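Local coordinates for sensor protein CpxA (Vibrio parahaemolyticus, PDB 3V67), which probably acts as a membrane sensor kinase that uses ATP to phosphorylate protein histidine, and is represented here by its periplasmic PAS-fold sensor domain, at residues Q82-S87 against L118-F123; P94-Y99 against M103-V108; N29-E34 against F42-N47. One frame throughout, in Å; residues are numbered along the deposited sequence.

Contact 1: residues Q82-S87 against L118-F123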
loop_
_atom_site.group_PDB
_atom_site.type_symbol
_atom_site.label_atom_id
_atom_site.label_comp_id
_atom_site.label_asym_id
_atom_site.label_seq_id
_atom_site.Cartn_x
_atom_site.Cartn_y
_atom_site.Cartn_z
ATOM N N GLN A 82 -20.718 4.849 -4.749
ATOM C CA GLN A 82 -21.254 6.037 -5.408
ATOM C C GLN A 82 -20.306 7.220 -5.257
ATOM O O GLN A 82 -19.960 7.896 -6.242
ATOM C CB GLN A 82 -22.631 6.392 -4.849
ATOM C CG GLN A 82 -23.148 7.761 -5.276
ATOM C CD GLN A 82 -23.598 7.812 -6.729
ATOM O OE1 GLN A 82 -23.389 6.872 -7.496
ATOM N NE2 GLN A 82 -24.231 8.916 -7.109
ATOM N N ASN A 83 -19.883 7.456 -4.017
ATOM C CA ASN A 83 -18.922 8.513 -3.745
ATOM C C ASN A 83 -17.662 8.360 -4.588
ATOM O O ASN A 83 -17.181 9.331 -5.170
ATOM C CB ASN A 83 -18.561 8.553 -2.261
ATOM C CG ASN A 83 -17.610 9.685 -1.928
ATOM O OD1 ASN A 83 -16.392 9.534 -2.016
ATOM N ND2 ASN A 83 -18.164 10.833 -1.552
ATOM N N PHE A 84 -17.142 7.135 -4.662
ATOM C CA PHE A 84 -15.943 6.858 -5.448
ATOM C C PHE A 84 -16.140 7.227 -6.910
ATOM O O PHE A 84 -15.298 7.900 -7.508
ATOM C CB PHE A 84 -15.538 5.384 -5.336
ATOM C CG PHE A 84 -14.234 5.061 -6.012
ATOM C CD1 PHE A 84 -13.036 5.190 -5.330
ATOM C CD2 PHE A 84 -14.206 4.631 -7.330
ATOM C CE1 PHE A 84 -11.834 4.897 -5.948
ATOM C CE2 PHE A 84 -13.008 4.337 -7.952
ATOM C CZ PHE A 84 -11.820 4.471 -7.258
ATOM N N VAL A 85 -17.257 6.781 -7.477
ATOM C CA VAL A 85 -17.565 7.036 -8.878
ATOM C C VAL A 85 -17.633 8.532 -9.168
ATOM O O VAL A 85 -17.070 9.003 -10.160
ATOM C CB VAL A 85 -18.886 6.365 -9.301
ATOM C CG1 VAL A 85 -19.313 6.836 -10.684
ATOM C CG2 VAL A 85 -18.746 4.851 -9.265
ATOM N N THR A 86 -18.305 9.282 -8.300
ATOM C CA THR A 86 -18.396 10.726 -8.511
ATOM C C THR A 86 -17.110 11.467 -8.124
ATOM O O THR A 86 -16.968 12.657 -8.403
ATOM C CB THR A 86 -19.604 11.345 -7.774
ATOM O OG1 THR A 86 -19.583 10.950 -6.396
ATOM C CG2 THR A 86 -20.908 10.885 -8.410
ATOM N N SER A 87 -16.176 10.759 -7.492
ATOM C CA SER A 87 -14.914 11.361 -7.062
ATOM C C SER A 87 -13.778 11.174 -8.067
ATOM O O SER A 87 -12.696 11.735 -7.892
ATOM C CB SER A 87 -14.477 10.792 -5.709
ATOM O OG SER A 87 -15.486 10.952 -4.729
ATOM N N LEU A 118 -17.700 0.179 -16.801
ATOM C CA LEU A 118 -16.527 0.242 -15.943
ATOM C C LEU A 118 -16.708 -0.645 -14.719
ATOM O O LEU A 118 -17.780 -0.681 -14.115
ATOM C CB LEU A 118 -16.253 1.687 -15.527
ATOM C CG LEU A 118 -15.987 2.638 -16.695
ATOM C CD1 LEU A 118 -16.337 4.060 -16.312
ATOM C CD2 LEU A 118 -14.530 2.540 -17.140
ATOM N N MET A 119 -15.648 -1.361 -14.366
ATOM C CA MET A 119 -15.659 -2.293 -13.254
ATOM C C MET A 119 -14.833 -1.745 -12.100
ATOM O O MET A 119 -13.826 -1.055 -12.301
ATOM C CB MET A 119 -15.104 -3.652 -13.691
ATOM C CG MET A 119 -15.379 -4.787 -12.712
ATOM S SD MET A 119 -14.457 -6.292 -13.090
ATOM C CE MET A 119 -12.908 -5.943 -12.271
ATOM N N TYR A 120 -15.273 -2.059 -10.890
ATOM C CA TYR A 120 -14.617 -1.608 -9.677
ATOM C C TYR A 120 -14.588 -2.777 -8.705
ATOM O O TYR A 120 -15.364 -3.725 -8.844
ATOM C CB TYR A 120 -15.403 -0.464 -9.041
ATOM C CG TYR A 120 -15.736 0.696 -9.952
ATOM C CD1 TYR A 120 -15.005 1.879 -9.897
ATOM C CD2 TYR A 120 -16.801 0.626 -10.845
ATOM C CE1 TYR A 120 -15.315 2.951 -10.716
ATOM C CE2 TYR A 120 -17.114 1.693 -11.674
ATOM C CZ TYR A 120 -16.370 2.851 -11.604
ATOM O OH TYR A 120 -16.679 3.913 -12.422
ATOM N N VAL A 121 -13.702 -2.709 -7.719
ATOM C CA VAL A 121 -13.627 -3.749 -6.700
ATOM C C VAL A 121 -13.560 -3.133 -5.307
ATOM O O VAL A 121 -12.682 -2.321 -5.017
ATOM C CB VAL A 121 -12.412 -4.685 -6.916
ATOM C CG1 VAL A 121 -12.328 -5.709 -5.803
ATOM C CG2 VAL A 121 -12.501 -5.380 -8.263
ATOM N N GLY A 122 -14.502 -3.516 -4.453
ATOM C CA GLY A 122 -14.511 -3.086 -3.070
ATOM C C GLY A 122 -14.051 -4.221 -2.181
ATOM O O GLY A 122 -14.336 -5.383 -2.449
ATOM N N PHE A 123 -13.323 -3.885 -1.125
ATOM C CA PHE A 123 -12.805 -4.893 -0.213
ATOM C C PHE A 123 -12.366 -4.231 1.077
ATOM O O PHE A 123 -11.695 -3.207 1.048
ATOM C CB PHE A 123 -11.636 -5.653 -0.850
ATOM C CG PHE A 123 -10.555 -4.764 -1.401
ATOM C CD1 PHE A 123 -9.464 -4.410 -0.623
ATOM C CD2 PHE A 123 -10.623 -4.295 -2.703
ATOM C CE1 PHE A 123 -8.468 -3.593 -1.130
ATOM C CE2 PHE A 123 -9.630 -3.478 -3.216
ATOM C CZ PHE A 123 -8.551 -3.129 -2.430
#
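Phe84 and Val85 of helix 75-87 both touch the ring of Tyr120, on strand 115-124. The backbones stay well apart, with Val85 CA 9.2 Å from Tyr120 CA, and no hydrogen bond passes between the segments. The contact is made of apolar side chains, and all three are buried. The two aromatic rings meet rim to rim. CE2 of Phe84 lies 3.7 Å from CD1 of Tyr120, near the plane of the tyrosine ring. The ring planes are almost perpendicular, at 86°, but neither ring sits over the face of the other. The ring centroids are 5.9 Å apart. Val85 touches Tyr120 further out on the ring. Its CG2 branch is 3.9 Å from Tyr120 CZ and equally close to the hydroxyl oxygen.

Tyr120 reaches this position because its CG is anti to its own carbonyl carbon (chi1 -52°), which carries the ring out from the strand to the helix. Its buried hydroxyl is hydrogen-bonded to Ser61 OG on the neighbouring strand 57-61, which holds the polar end of the ring while its carbon rim packs. Pro107, Phe59 and Ile88 also touch the tyrosine, and Ile104, Arg97 and Tyr99 touch Phe84.

The other side of the helix is looser. Gln82 is exposed and poorly ordered, and Thr86 is exposed as well. Neither comes near the strand. On the strand, Met119 and Val121 project to the opposite face of the sheet from Tyr120. The strand is hydrogen-bonded to a neighbour along each edge, Tyr120 with Phe59 and Val121 with Ala105. A helix laid on a central antiparallel sheet in this way is characteristic of the PAS fold.

Contact 2: residues P94-Y99 against M103-V108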
loop_
_atom_site.group_PDB
_atom_site.type_symbol
_atom_site.label_atom_id
_atom_site.label_comp_id
_atom_site.label_asym_id
_atom_site.label_seq_id
_atom_site.Cartn_x
_atom_site.Cartn_y
_atom_site.Cartn_z
ATOM N N PRO A 94 -6.762 4.080 -13.040
ATOM C CA PRO A 94 -7.362 3.399 -11.889
ATOM C C PRO A 94 -6.656 3.786 -10.598
ATOM O O PRO A 94 -5.427 3.791 -10.540
ATOM C CB PRO A 94 -7.116 1.918 -12.189
ATOM C CG PRO A 94 -6.915 1.855 -13.668
ATOM C CD PRO A 94 -6.211 3.129 -14.017
ATOM N N LYS A 95 -7.437 4.116 -9.576
ATOM C CA LYS A 95 -6.895 4.471 -8.275
ATOM C C LYS A 95 -7.691 3.749 -7.200
ATOM O O LYS A 95 -8.643 3.029 -7.503
ATOM C CB LYS A 95 -6.983 5.983 -8.052
ATOM C CG LYS A 95 -6.182 6.821 -9.041
ATOM C CD LYS A 95 -4.687 6.717 -8.781
ATOM C CE LYS A 95 -3.908 7.631 -9.714
ATOM N NZ LYS A 95 -2.449 7.605 -9.437
ATOM N N GLN A 96 -7.299 3.937 -5.945
ATOM C CA GLN A 96 -8.076 3.406 -4.832
ATOM C C GLN A 96 -8.303 4.444 -3.735
ATOM O O GLN A 96 -7.460 5.310 -3.502
ATOM C CB GLN A 96 -7.442 2.132 -4.266
ATOM C CG GLN A 96 -6.060 2.322 -3.668
ATOM C CD GLN A 96 -5.465 1.016 -3.165
ATOM O OE1 GLN A 96 -5.879 -0.066 -3.579
ATOM N NE2 GLN A 96 -4.492 1.115 -2.267
ATOM N N ARG A 97 -9.456 4.353 -3.079
ATOM C CA ARG A 97 -9.813 5.255 -1.988
ATOM C C ARG A 97 -10.301 4.461 -0.780
ATOM O O ARG A 97 -11.001 3.460 -0.931
ATOM C CB ARG A 97 -10.905 6.232 -2.424
ATOM C CG ARG A 97 -10.409 7.409 -3.252
ATOM C CD ARG A 97 -11.563 8.321 -3.652
ATOM N NE ARG A 97 -11.118 9.690 -3.891
ATOM C CZ ARG A 97 -10.738 10.161 -5.073
ATOM N NH1 ARG A 97 -10.745 9.372 -6.140
ATOM N NH2 ARG A 97 -10.350 11.424 -5.191
ATOM N N LEU A 98 -9.942 4.915 0.416
ATOM C CA LEU A 98 -10.341 4.227 1.638
ATOM C C LEU A 98 -11.551 4.886 2.292
ATOM O O LEU A 98 -11.532 6.072 2.614
ATOM C CB LEU A 98 -9.176 4.157 2.626
ATOM C CG LEU A 98 -9.402 3.293 3.869
ATOM C CD1 LEU A 98 -9.697 1.855 3.477
ATOM C CD2 LEU A 98 -8.195 3.362 4.793
ATOM N N TYR A 99 -12.603 4.098 2.480
ATOM C CA TYR A 99 -13.822 4.554 3.135
ATOM C C TYR A 99 -13.985 3.828 4.464
ATOM O O TYR A 99 -14.541 2.730 4.520
ATOM C CB TYR A 99 -15.034 4.301 2.237
ATOM C CG TYR A 99 -15.033 5.134 0.976
ATOM C CD1 TYR A 99 -15.678 6.364 0.937
ATOM C CD2 TYR A 99 -14.379 4.698 -0.170
ATOM C CE1 TYR A 99 -15.676 7.132 -0.204
ATOM C CE2 TYR A 99 -14.371 5.459 -1.317
ATOM C CZ TYR A 99 -15.023 6.677 -1.330
ATOM O OH TYR A 99 -15.019 7.445 -2.474
ATOM N N MET A 103 -11.803 -0.348 1.323
ATOM C CA MET A 103 -11.077 0.188 0.178
ATOM C C MET A 103 -11.831 -0.069 -1.124
ATOM O O MET A 103 -12.421 -1.132 -1.314
ATOM C CB MET A 103 -9.687 -0.443 0.088
ATOM C CG MET A 103 -8.795 0.178 -0.975
ATOM S SD MET A 103 -8.077 1.735 -0.423
ATOM C CE MET A 103 -6.814 1.129 0.682
ATOM N N ILE A 104 -11.804 0.908 -2.021
ATOM C CA ILE A 104 -12.438 0.763 -3.323
ATOM C C ILE A 104 -11.474 1.121 -4.444
ATOM O O ILE A 104 -10.875 2.199 -4.435
ATOM C CB ILE A 104 -13.695 1.633 -3.429
ATOM C CG1 ILE A 104 -14.817 1.027 -2.583
ATOM C CG2 ILE A 104 -14.126 1.764 -4.879
ATOM C CD1 ILE A 104 -16.114 1.773 -2.673
ATOM N N ALA A 105 -11.331 0.214 -5.407
ATOM C CA ALA A 105 -10.377 0.402 -6.494
ATOM C C ALA A 105 -11.042 0.379 -7.869
ATOM O O ALA A 105 -11.937 -0.428 -8.127
ATOM C CB ALA A 105 -9.278 -0.655 -6.415
ATOM N N GLY A 106 -10.593 1.267 -8.750
ATOM C CA GLY A 106 -11.112 1.339 -10.106
ATOM C C GLY A 106 -10.975 2.731 -10.703
ATOM O O GLY A 106 -10.336 3.602 -10.115
ATOM N N PRO A 107 -11.574 2.951 -11.881
ATOM C CA PRO A 107 -12.310 1.946 -12.646
ATOM C C PRO A 107 -11.400 1.237 -13.634
ATOM O O PRO A 107 -10.345 1.777 -13.975
ATOM C CB PRO A 107 -13.308 2.795 -13.427
ATOM C CG PRO A 107 -12.558 4.052 -13.710
ATOM C CD PRO A 107 -11.687 4.290 -12.492
ATOM N N VAL A 108 -11.805 0.055 -14.091
ATOM C CA VAL A 108 -11.163 -0.567 -15.249
ATOM C C VAL A 108 -12.223 -0.833 -16.311
ATOM O O VAL A 108 -13.331 -1.246 -15.988
ATOM C CB VAL A 108 -10.413 -1.880 -14.892
ATOM C CG1 VAL A 108 -9.254 -1.590 -13.947
ATOM C CG2 VAL A 108 -11.353 -2.913 -14.289
HETATM O O HOH W 1 -9.455 5.922 -10.643
#
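Strands 95-99 and 103-108 run antiparallel, their axes 4.6 Å apart at closest approach and their directions 159° from one another, with Lys95 paired to Gly106 and Arg97 to Ile104 as hydrogen-bonded pairs. Each pair makes two backbone bonds. Gly106 N to Lys95 O is 2.9 Å. Lys95 N bonds back to Gly106 O. Just beyond Gly106, the peptide bond before Pro107 is cis. CG of Pro94 rests 3.4 Å from Pro107 O.

The two strands form a beta hairpin in the antiparallel sheet of the PAS fold. Helix 14-30 lies over the face carrying Ala105, and helix 75-87 packs on the face carrying Ile104.

Met103 and Gln96 lie on the Ala105 face. The bend of the methionine at chi2 (79°) brings its sulfur over the partner strand, and the bend at chi3 (76°) turns CE toward Gln96. SD comes to 3.4 Å from Arg97 O, and CE to 3.8 Å from Gln96 NE2. The Gln96 chain is extended beyond CG and lies against the methionine for most of its length. Leu98 packs on the other flank, its CB 4.0 Å from Met103 SD. On the Ile104 face, CD1 of Ile104 is 4.2 Å from CD2 of Tyr99. The tyrosine hydroxyl bonds to OD1 of Asn83, and the Lys95 ammonium forms a salt bridge with Asp11.

Contact 3: residues N29-E34 against F42-N47; sequences NKYSKE and FRVEGN
Tyr31, the first residue to leave helical geometry after helix 14-30, faces Val44 of helix 37-46 with their CA atoms 9.3 Å apart, and no backbone bond joins the two segments. The chain turns just past the helix. Glu34 N bonds to Tyr31 O at 3.2 Å, and Ser32 OG donates to Asn29 O.

The gap between the backbones is filled mainly by the Tyr31 ring. Its CG is anti to its carbonyl carbon (chi1 -59°), and the ring reaches across to two consecutive residues of the second helix. CE1 is 3.6 Å from Val44 CG2. On the other rim, CE2 meets the aliphatic part of Arg43, 3.5 Å from CD, which lies near the ring plane. Lys30 CG lies over one ring face, toward the rim.

This is the meeting of two successive helices, joined by a short loop, in the periplasmic sensor domain. It lies toward the periphery of the domain, about 16 Å from the centre of the chain, and the second subunit reaches it. The hydroxyl of Tyr31 is hydrogen-bonded to the main-chain O of Asp137 of that subunit, and the same residue packs on Val44.

The Arg43 chain is extended from CG to NE. Its guanidinium plane is turned 41° from the tyrosine ring and meets Tyr31 CE2 at its edge. Glu34 OE2 is 4.3 Å from Arg43 NH1, well out of the guanidinium plane. That is beyond a salt bridge, and any attraction is probably electrostatic only. Glu34 OE1 accepts from Asp36 N in the connecting loop.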
loop_
_atom_site.group_PDB
_atom_site.type_symbol
_atom_site.label_atom_id
_atom_site.label_comp_id
_atom_site.label_asym_id
_atom_site.label_seq_id
_atom_site.Cartn_x
_atom_site.Cartn_y
_atom_site.Cartn_z
ATOM N N ASN A 29 -14.952 -12.906 -20.468
ATOM C CA ASN A 29 -14.968 -14.151 -21.228
ATOM C C ASN A 29 -16.065 -15.119 -20.802
ATOM O O ASN A 29 -16.594 -15.867 -21.625
ATOM C CB ASN A 29 -13.602 -14.839 -21.173
ATOM C CG ASN A 29 -12.758 -14.543 -22.393
ATOM O OD1 ASN A 29 -13.280 -14.395 -23.500
ATOM N ND2 ASN A 29 -11.445 -14.452 -22.202
ATOM N N LYS A 30 -16.407 -15.102 -19.518
ATOM C CA LYS A 30 -17.439 -15.991 -18.999
ATOM C C LYS A 30 -18.816 -15.647 -19.555
ATOM O O LYS A 30 -19.588 -16.534 -19.925
ATOM C CB LYS A 30 -17.476 -15.947 -17.473
ATOM C CG LYS A 30 -18.647 -16.710 -16.883
ATOM C CD LYS A 30 -18.514 -16.883 -15.383
ATOM C CE LYS A 30 -19.662 -17.716 -14.839
ATOM N NZ LYS A 30 -19.496 -18.007 -13.391
ATOM N N TYR A 31 -19.116 -14.356 -19.620
ATOM C CA TYR A 31 -20.437 -13.904 -20.038
ATOM C C TYR A 31 -20.442 -13.330 -21.448
ATOM O O TYR A 31 -21.285 -12.499 -21.782
ATOM C CB TYR A 31 -20.974 -12.871 -19.049
ATOM C CG TYR A 31 -21.087 -13.405 -17.643
ATOM C CD1 TYR A 31 -20.074 -13.197 -16.715
ATOM C CD2 TYR A 31 -22.198 -14.133 -17.247
ATOM C CE1 TYR A 31 -20.172 -13.692 -15.429
ATOM C CE2 TYR A 31 -22.307 -14.632 -15.966
ATOM C CZ TYR A 31 -21.293 -14.409 -15.059
ATOM O OH TYR A 31 -21.401 -14.907 -13.781
ATOM N N SER A 32 -19.502 -13.781 -22.272
ATOM C CA SER A 32 -19.399 -13.307 -23.648
ATOM C C SER A 32 -20.621 -13.721 -24.462
ATOM O O SER A 32 -20.974 -13.074 -25.449
ATOM C CB SER A 32 -18.122 -13.837 -24.304
ATOM O OG SER A 32 -18.112 -15.255 -24.331
ATOM N N LYS A 33 -21.264 -14.802 -24.038
ATOM C CA LYS A 33 -22.442 -15.312 -24.727
ATOM C C LYS A 33 -23.697 -14.514 -24.387
ATOM O O LYS A 33 -24.615 -14.415 -25.202
ATOM C CB LYS A 33 -22.655 -16.787 -24.384
ATOM C CG LYS A 33 -22.484 -17.109 -22.904
ATOM C CD LYS A 33 -23.118 -18.446 -22.557
ATOM C CE LYS A 33 -22.628 -19.550 -23.480
ATOM N NZ LYS A 33 -21.810 -20.558 -22.752
ATOM N N GLU A 34 -23.733 -13.943 -23.188
ATOM C CA GLU A 34 -24.931 -13.264 -22.702
ATOM C C GLU A 34 -25.138 -11.892 -23.348
ATOM O O GLU A 34 -24.208 -11.090 -23.439
ATOM C CB GLU A 34 -24.901 -13.144 -21.176
ATOM C CG GLU A 34 -26.186 -12.599 -20.581
ATOM C CD GLU A 34 -27.405 -13.395 -21.001
ATOM O OE1 GLU A 34 -28.390 -12.774 -21.451
ATOM O OE2 GLU A 34 -27.381 -14.638 -20.881
ATOM N N PHE A 42 -26.883 -9.474 -12.460
ATOM C CA PHE A 42 -27.567 -10.359 -11.528
ATOM C C PHE A 42 -26.724 -11.599 -11.209
ATOM O O PHE A 42 -26.481 -11.905 -10.039
ATOM C CB PHE A 42 -28.917 -10.762 -12.126
ATOM C CG PHE A 42 -29.772 -11.581 -11.211
ATOM C CD1 PHE A 42 -30.482 -10.981 -10.185
ATOM C CD2 PHE A 42 -29.882 -12.950 -11.387
ATOM C CE1 PHE A 42 -31.274 -11.735 -9.344
ATOM C CE2 PHE A 42 -30.674 -13.709 -10.549
ATOM C CZ PHE A 42 -31.371 -13.101 -9.525
ATOM N N ARG A 43 -26.276 -12.301 -12.250
ATOM C CA ARG A 43 -25.432 -13.485 -12.084
ATOM C C ARG A 43 -24.138 -13.192 -11.326
ATOM O O ARG A 43 -23.796 -13.895 -10.376
ATOM C CB ARG A 43 -25.085 -14.096 -13.443
ATOM C CG ARG A 43 -26.052 -15.153 -13.949
ATOM C CD ARG A 43 -25.562 -15.723 -15.272
ATOM N NE ARG A 43 -26.439 -16.762 -15.801
ATOM C CZ ARG A 43 -26.307 -17.302 -17.009
ATOM N NH1 ARG A 43 -25.334 -16.897 -17.816
ATOM N NH2 ARG A 43 -27.149 -18.244 -17.414
ATOM N N VAL A 44 -23.421 -12.163 -11.765
ATOM C CA VAL A 44 -22.148 -11.782 -11.161
ATOM C C VAL A 44 -22.293 -11.475 -9.680
ATOM O O VAL A 44 -21.528 -11.970 -8.854
ATOM C CB VAL A 44 -21.519 -10.560 -11.878
ATOM C CG1 VAL A 44 -20.498 -9.873 -10.983
ATOM C CG2 VAL A 44 -20.882 -10.984 -13.191
ATOM N N GLU A 45 -23.293 -10.671 -9.348
ATOM C CA GLU A 45 -23.507 -10.277 -7.960
ATOM C C GLU A 45 -24.165 -11.391 -7.147
ATOM O O GLU A 45 -24.221 -11.329 -5.915
ATOM C CB GLU A 45 -24.332 -8.996 -7.906
ATOM C CG GLU A 45 -23.587 -7.823 -8.536
ATOM C CD GLU A 45 -24.448 -6.593 -8.683
ATOM O OE1 GLU A 45 -24.046 -5.528 -8.169
ATOM O OE2 GLU A 45 -25.524 -6.691 -9.316
ATOM N N GLY A 46 -24.644 -12.417 -7.842
ATOM C CA GLY A 46 -25.293 -13.541 -7.194
ATOM C C GLY A 46 -24.356 -14.400 -6.369
ATOM O O GLY A 46 -24.799 -15.110 -5.471
ATOM N N ASN A 47 -23.061 -14.341 -6.663
ATOM C CA ASN A 47 -22.109 -15.221 -5.993
ATOM C C ASN A 47 -21.736 -14.817 -4.564
ATOM O O ASN A 47 -21.022 -15.551 -3.880
ATOM C CB ASN A 47 -20.859 -15.436 -6.849
ATOM C CG ASN A 47 -20.920 -16.724 -7.651
ATOM O OD1 ASN A 47 -21.631 -17.661 -7.285
ATOM N ND2 ASN A 47 -20.174 -16.779 -8.748
#

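Contacts 1 and 2 belong to one core, with centres 6 Å apart. Contact 2 is nested within the chain loop that contact 1 closes, and strands 102-112 and 115-124 are neighbours in one sheet. Among the direct links are a probable backbone hydrogen bond from Met119 N to Val108 O, 2.8 Å, and the packing of Phe84 CE1 3.2 Å from Ile104 O. Contact 3 closes before either begins in the sequence. Its centre is about 19 Å from that of contact 1 and about 22 Å from that of contact 2, and it touches neither. Contact 3 meets the second subunit, whereas no other chain of the assembly touches the segments of contacts 1 and 2.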